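Local coordinates for IAA acetyltransferase (Bacillus cereus ATCC 14579, PDB 1Y9K), which probably transfers an acetyl group to an amine substrate, as a member of the GNAT family of N-acetyltransferases, at residues V51-L55 against H85-T89; I64-V69 against L82-A86. One frame throughout, in Å; residues are numbered along the deposited sequence.

Contact 1 of 2, residues V51-L55 against H85-T89; sequences VYVLL and HAVET
A buried strand-on-helix contact: strand 48-56 of the central sheet, through residues 51-55, meets the middle of helix 78-92, through residues 85-89. Strand and helix run in nearly the same direction, 29° apart, with axes 10.0 Å from each other at their closest; Leu-54 and Ala-86 are in register, their CA atoms 7.4 Å apart. The strand is fully extended, so its side chains alternate. Tyr-52 and Leu-54 point toward the helix, while Val-51 and Val-53 lie on the other face of the sheet, against helix 17-23. With chi1 p, Tyr-52 lays its ring across the helix so that Ala-86 CB sits over one face, a CH-pi contact 3.9 Å from the ring centroid and 16° off the normal. The phenol OH reaches beyond Ala-86 to hydrogen-bond His-85, OH to ND1 2.6 Å; the two rings are inclined at 55°. Thr-89 lies one turn further on: its OG1 (chi1 m) donates to its own helix at His-85 O, 2.7 Å, and stands 3.1 Å from Tyr-52 OH. Leu-54 (chi1 m, chi2 t) fills the space beside the ring, CD1 being 3.9 Å from both Ala-86 O and Thr-89 CG2. Tyr-40 of strand 38-43 adds a second ring beside Tyr-52. A helix along one face of a sheet whose other face is covered by further helices gives the layered alpha/beta/alpha build of the GNAT fold.

Contact 2 of 2, residues I64-V69 against L82-A86; sequences IMNIAV and LLRHA
Leu-82 and Ile-67 have the most surface buried here, followed by Ile-64 and Leu-83, and together they form an interface made by apolar side chains between strand 61-69 and helix 78-92. The two run roughly antiparallel, at 148°, with axes 10.6 Å apart; CA atoms pair as Ile-64 with Ala-86 (7.6 Å) and Ile-67 with Leu-82 (7.9 Å). Leu-82 (chi1 m, chi2 t) points at the strand: its CB meets Ile-67 CD1 at 3.8 Å, and its CD1 rests 3.8 Å from Ala-68 O and 4.0 Å from Val-69 CG2. Ile-67, extended with both chi angles t, inserts CD1 between Leu-82 and Leu-83, 3.7 Å from Leu-83 CD1. Leu-83 leaves the helix sideways, with chi1 near -134°, yet brings CD1 round to touch Ile-64 CD1 at 3.7 Å as well; that Ile-64 methyl is also 3.8 Å from Ala-86 CB. Tyr-113 of helix 107-115 packs on both Ile-67 and Leu-83. Ile-64 and Ile-67, three apart, can face the same helix because the strand bulges between them: Met-65 (present as selenomethionine) has helix-like angles of -81/-22, Asn-66 is extended, and both pair with Val-53 of the next strand, a classic beta bulge. Further on, Val-69 O accepts a hydrogen bond from Gln-74, which opens the Q/R-x-x-G-x-G/A sequence that runs into the first turn of helix 78-92. Bulged strand, glycine-rich turn and helix, leading on to parallel strand 97-103, make the beta-alpha-beta crossover of the GNAT fold, whose turn and helix N-terminus bind the acetyl-CoA pyrophosphate in relatives.

In the fold
Contacts 1 and 2 set two neighbouring antiparallel strands, 48-56 and 61-69, against one helix, 78-92; their centres are about 5 Å apart. Val-53 O to Met-65 N and Val-51 N to Ala-68 O, both 2.8 Å and probable hydrogen bonds, tie the strands together. Ala-86 serves both contacts, its CB lying over the Tyr-52 ring and against Ile-64, whereas His-85 is used by contact 1 alone. Tyr-52 CE2 also packs on Leu-82 O at 3.4 Å, so the two interfaces form one continuous core. Helix 78-92 follows the turn that in relatives binds acetyl-CoA, and this core seats it on the sheet.

Contact 1 of 2, residues V51-L55 against H85-T89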
loop_
_atom_site.group_PDB
_atom_site.type_symbol
_atom_site.label_atom_id
_atom_site.label_comp_id
_atom_site.label_asym_id
_atom_site.label_seq_id
_atom_site.Cartn_x
_atom_site.Cartn_y
_atom_site.Cartn_z
ATOM N N VAL A 51 5.304 -6.184 -1.650
ATOM C CA VAL A 51 5.963 -5.083 -0.979
ATOM C C VAL A 51 4.915 -4.217 -0.291
ATOM O O VAL A 51 3.739 -4.258 -0.664
ATOM C CB VAL A 51 6.831 -4.250 -1.972
ATOM C CG1 VAL A 51 5.974 -3.618 -3.089
ATOM C CG2 VAL A 51 7.670 -3.206 -1.242
ATOM N N TYR A 52 5.344 -3.488 0.744
ATOM C CA TYR A 52 4.603 -2.353 1.282
ATOM C C TYR A 52 5.561 -1.318 1.899
ATOM O O TYR A 52 6.666 -1.657 2.329
ATOM C CB TYR A 52 3.507 -2.792 2.266
ATOM C CG TYR A 52 3.975 -3.242 3.649
ATOM C CD1 TYR A 52 4.303 -2.309 4.638
ATOM C CD2 TYR A 52 4.050 -4.604 3.977
ATOM C CE1 TYR A 52 4.712 -2.715 5.913
ATOM C CE2 TYR A 52 4.454 -5.020 5.246
ATOM C CZ TYR A 52 4.784 -4.066 6.203
ATOM O OH TYR A 52 5.187 -4.461 7.450
ATOM N N VAL A 53 5.138 -0.058 1.903
ATOM C CA VAL A 53 5.897 1.040 2.487
ATOM C C VAL A 53 5.000 1.700 3.534
ATOM O O VAL A 53 3.862 2.098 3.239
ATOM C CB VAL A 53 6.339 2.088 1.412
ATOM C CG1 VAL A 53 7.150 3.230 2.027
ATOM C CG2 VAL A 53 7.139 1.432 0.313
ATOM N N LEU A 54 5.522 1.783 4.760
ATOM C CA LEU A 54 4.893 2.506 5.866
ATOM C C LEU A 54 5.529 3.873 6.014
ATOM O O LEU A 54 6.746 3.997 5.960
ATOM C CB LEU A 54 5.052 1.730 7.169
ATOM C CG LEU A 54 4.110 0.545 7.340
ATOM C CD1 LEU A 54 4.388 -0.173 8.643
ATOM C CD2 LEU A 54 2.659 1.002 7.281
ATOM N N LEU A 55 4.703 4.905 6.165
ATOM C CA LEU A 55 5.200 6.246 6.455
ATOM C C LEU A 55 4.519 6.786 7.706
ATOM O O LEU A 55 3.306 6.658 7.857
ATOM C CB LEU A 55 4.957 7.173 5.267
ATOM C CG LEU A 55 5.481 8.614 5.316
ATOM C CD1 LEU A 55 7.003 8.641 5.294
ATOM C CD2 LEU A 55 4.910 9.449 4.176
ATOM N N HIS A 85 0.843 -7.928 8.344
ATOM C CA HIS A 85 2.215 -7.564 8.734
ATOM C C HIS A 85 2.405 -6.060 8.940
ATOM O O HIS A 85 3.097 -5.647 9.878
ATOM C CB HIS A 85 3.225 -8.091 7.710
ATOM C CG HIS A 85 4.652 -8.068 8.176
ATOM N ND1 HIS A 85 5.378 -6.904 8.313
ATOM C CD2 HIS A 85 5.502 -9.076 8.487
ATOM C CE1 HIS A 85 6.606 -7.192 8.705
ATOM N NE2 HIS A 85 6.709 -8.504 8.815
ATOM N N ALA A 86 1.804 -5.251 8.066
ATOM C CA ALA A 86 1.801 -3.795 8.232
ATOM C C ALA A 86 1.165 -3.372 9.563
ATOM O O ALA A 86 1.731 -2.535 10.282
ATOM C CB ALA A 86 1.106 -3.117 7.057
ATOM N N VAL A 87 0.002 -3.957 9.879
ATOM C CA VAL A 87 -0.722 -3.698 11.131
ATOM C C VAL A 87 0.163 -4.017 12.343
ATOM O O VAL A 87 0.297 -3.189 13.256
ATOM C CB VAL A 87 -2.060 -4.509 11.211
ATOM C CG1 VAL A 87 -2.699 -4.415 12.601
ATOM C CG2 VAL A 87 -3.056 -4.059 10.127
ATOM N N GLU A 88 0.769 -5.210 12.334
ATOM C CA GLU A 88 1.649 -5.654 13.418
ATOM C C GLU A 88 2.898 -4.792 13.559
ATOM O O GLU A 88 3.324 -4.491 14.668
ATOM C CB GLU A 88 2.029 -7.137 13.264
ATOM C CG GLU A 88 0.887 -8.102 13.602
ATOM C CD GLU A 88 0.127 -7.703 14.870
ATOM O OE1 GLU A 88 0.734 -7.755 15.966
ATOM O OE2 GLU A 88 -1.073 -7.336 14.768
ATOM N N THR A 89 3.469 -4.391 12.432
ATOM C CA THR A 89 4.636 -3.519 12.432
ATOM C C THR A 89 4.294 -2.158 13.033
ATOM O O THR A 89 5.081 -1.592 13.791
ATOM C CB THR A 89 5.188 -3.373 11.014
ATOM O OG1 THR A 89 5.538 -4.671 10.524
ATOM C CG2 THR A 89 6.408 -2.470 10.982
#

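Contact 2 of 2, residues I64-V69 against L82-A86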
loop_
_atom_site.group_PDB
_atom_site.type_symbol
_atom_site.label_atom_id
_atom_site.label_comp_id
_atom_site.label_asym_id
_atom_site.label_seq_id
_atom_site.Cartn_x
_atom_site.Cartn_y
_atom_site.Cartn_z
ATOM N N ILE A 64 0.069 3.231 5.002
ATOM C CA ILE A 64 0.562 2.384 3.917
ATOM C C ILE A 64 0.552 3.176 2.607
ATOM O O ILE A 64 -0.500 3.373 1.994
ATOM C CB ILE A 64 -0.249 1.083 3.782
ATOM C CG1 ILE A 64 -0.247 0.329 5.122
ATOM C CG2 ILE A 64 0.356 0.219 2.693
ATOM C CD1 ILE A 64 -1.327 -0.736 5.274
HETATM N N MSE A 65 1.729 3.657 2.208
HETATM C CA MSE A 65 1.856 4.569 1.060
HETATM C C MSE A 65 1.844 3.833 -0.259
HETATM O O MSE A 65 1.565 4.413 -1.316
HETATM C CB MSE A 65 3.144 5.392 1.156
HETATM C CG MSE A 65 3.202 6.371 2.336
HETATM SE SE MSE A 65 1.784 7.481 2.478
HETATM C CE MSE A 65 1.849 8.351 0.925
ATOM N N ASN A 66 2.174 2.555 -0.192
ATOM C CA ASN A 66 2.263 1.699 -1.357
ATOM C C ASN A 66 2.193 0.279 -0.859
ATOM O O ASN A 66 2.836 -0.070 0.131
ATOM C CB ASN A 66 3.582 1.942 -2.111
ATOM C CG ASN A 66 3.595 1.326 -3.502
ATOM O OD1 ASN A 66 3.297 0.142 -3.675
ATOM N ND2 ASN A 66 3.978 2.117 -4.496
ATOM N N ILE A 67 1.364 -0.520 -1.514
ATOM C CA ILE A 67 1.305 -1.957 -1.281
ATOM C C ILE A 67 1.091 -2.624 -2.646
ATOM O O ILE A 67 0.248 -2.189 -3.425
ATOM C CB ILE A 67 0.238 -2.345 -0.214
ATOM C CG1 ILE A 67 0.193 -3.860 -0.003
ATOM C CG2 ILE A 67 -1.142 -1.767 -0.555
ATOM C CD1 ILE A 67 -0.355 -4.265 1.353
ATOM N N ALA A 68 1.891 -3.645 -2.949
ATOM C CA ALA A 68 1.872 -4.262 -4.275
ATOM C C ALA A 68 2.214 -5.727 -4.191
ATOM O O ALA A 68 3.068 -6.124 -3.397
ATOM C CB ALA A 68 2.846 -3.545 -5.238
ATOM N N VAL A 69 1.528 -6.510 -5.021
ATOM C CA VAL A 69 1.746 -7.938 -5.174
ATOM C C VAL A 69 1.982 -8.187 -6.669
ATOM O O VAL A 69 1.370 -7.523 -7.513
ATOM C CB VAL A 69 0.526 -8.750 -4.651
ATOM C CG1 VAL A 69 0.666 -10.247 -4.958
ATOM C CG2 VAL A 69 0.339 -8.534 -3.139
ATOM N N LEU A 82 0.579 -9.279 3.711
ATOM C CA LEU A 82 1.330 -8.024 3.813
ATOM C C LEU A 82 0.624 -7.022 4.719
ATOM O O LEU A 82 1.268 -6.255 5.446
ATOM C CB LEU A 82 1.539 -7.398 2.430
ATOM C CG LEU A 82 2.597 -7.986 1.488
ATOM C CD1 LEU A 82 2.403 -7.430 0.068
ATOM C CD2 LEU A 82 4.032 -7.748 1.995
ATOM N N LEU A 83 -0.706 -7.049 4.663
ATOM C CA LEU A 83 -1.559 -6.133 5.400
ATOM C C LEU A 83 -1.528 -6.460 6.892
ATOM O O LEU A 83 -1.290 -5.568 7.709
ATOM C CB LEU A 83 -2.983 -6.217 4.846
ATOM C CG LEU A 83 -3.786 -4.958 4.537
ATOM C CD1 LEU A 83 -2.944 -3.831 3.922
ATOM C CD2 LEU A 83 -4.926 -5.341 3.615
ATOM N N ARG A 84 -1.768 -7.729 7.237
ATOM C CA ARG A 84 -1.568 -8.233 8.600
ATOM C C ARG A 84 -0.211 -7.775 9.153
ATOM O O ARG A 84 -0.137 -7.274 10.278
ATOM C CB ARG A 84 -1.651 -9.772 8.654
ATOM C CG ARG A 84 -3.048 -10.391 8.410
ATOM C CD ARG A 84 -3.158 -11.829 8.991
ATOM N NE ARG A 84 -2.645 -12.894 8.107
ATOM C CZ ARG A 84 -1.383 -13.343 8.083
ATOM N NH1 ARG A 84 -1.041 -14.320 7.248
ATOM N NH2 ARG A 84 -0.453 -12.826 8.882
ATOM N N HIS A 85 0.843 -7.928 8.344
ATOM C CA HIS A 85 2.215 -7.564 8.734
ATOM C C HIS A 85 2.405 -6.060 8.940
ATOM O O HIS A 85 3.097 -5.647 9.878
ATOM C CB HIS A 85 3.225 -8.091 7.710
ATOM C CG HIS A 85 4.652 -8.068 8.176
ATOM N ND1 HIS A 85 5.378 -6.904 8.313
ATOM C CD2 HIS A 85 5.502 -9.076 8.487
ATOM C CE1 HIS A 85 6.606 -7.192 8.705
ATOM N NE2 HIS A 85 6.709 -8.504 8.815
ATOM N N ALA A 86 1.804 -5.251 8.066
ATOM C CA ALA A 86 1.801 -3.795 8.232
ATOM C C ALA A 86 1.165 -3.372 9.563
ATOM O O ALA A 86 1.731 -2.535 10.282
ATOM C CB ALA A 86 1.106 -3.117 7.057
#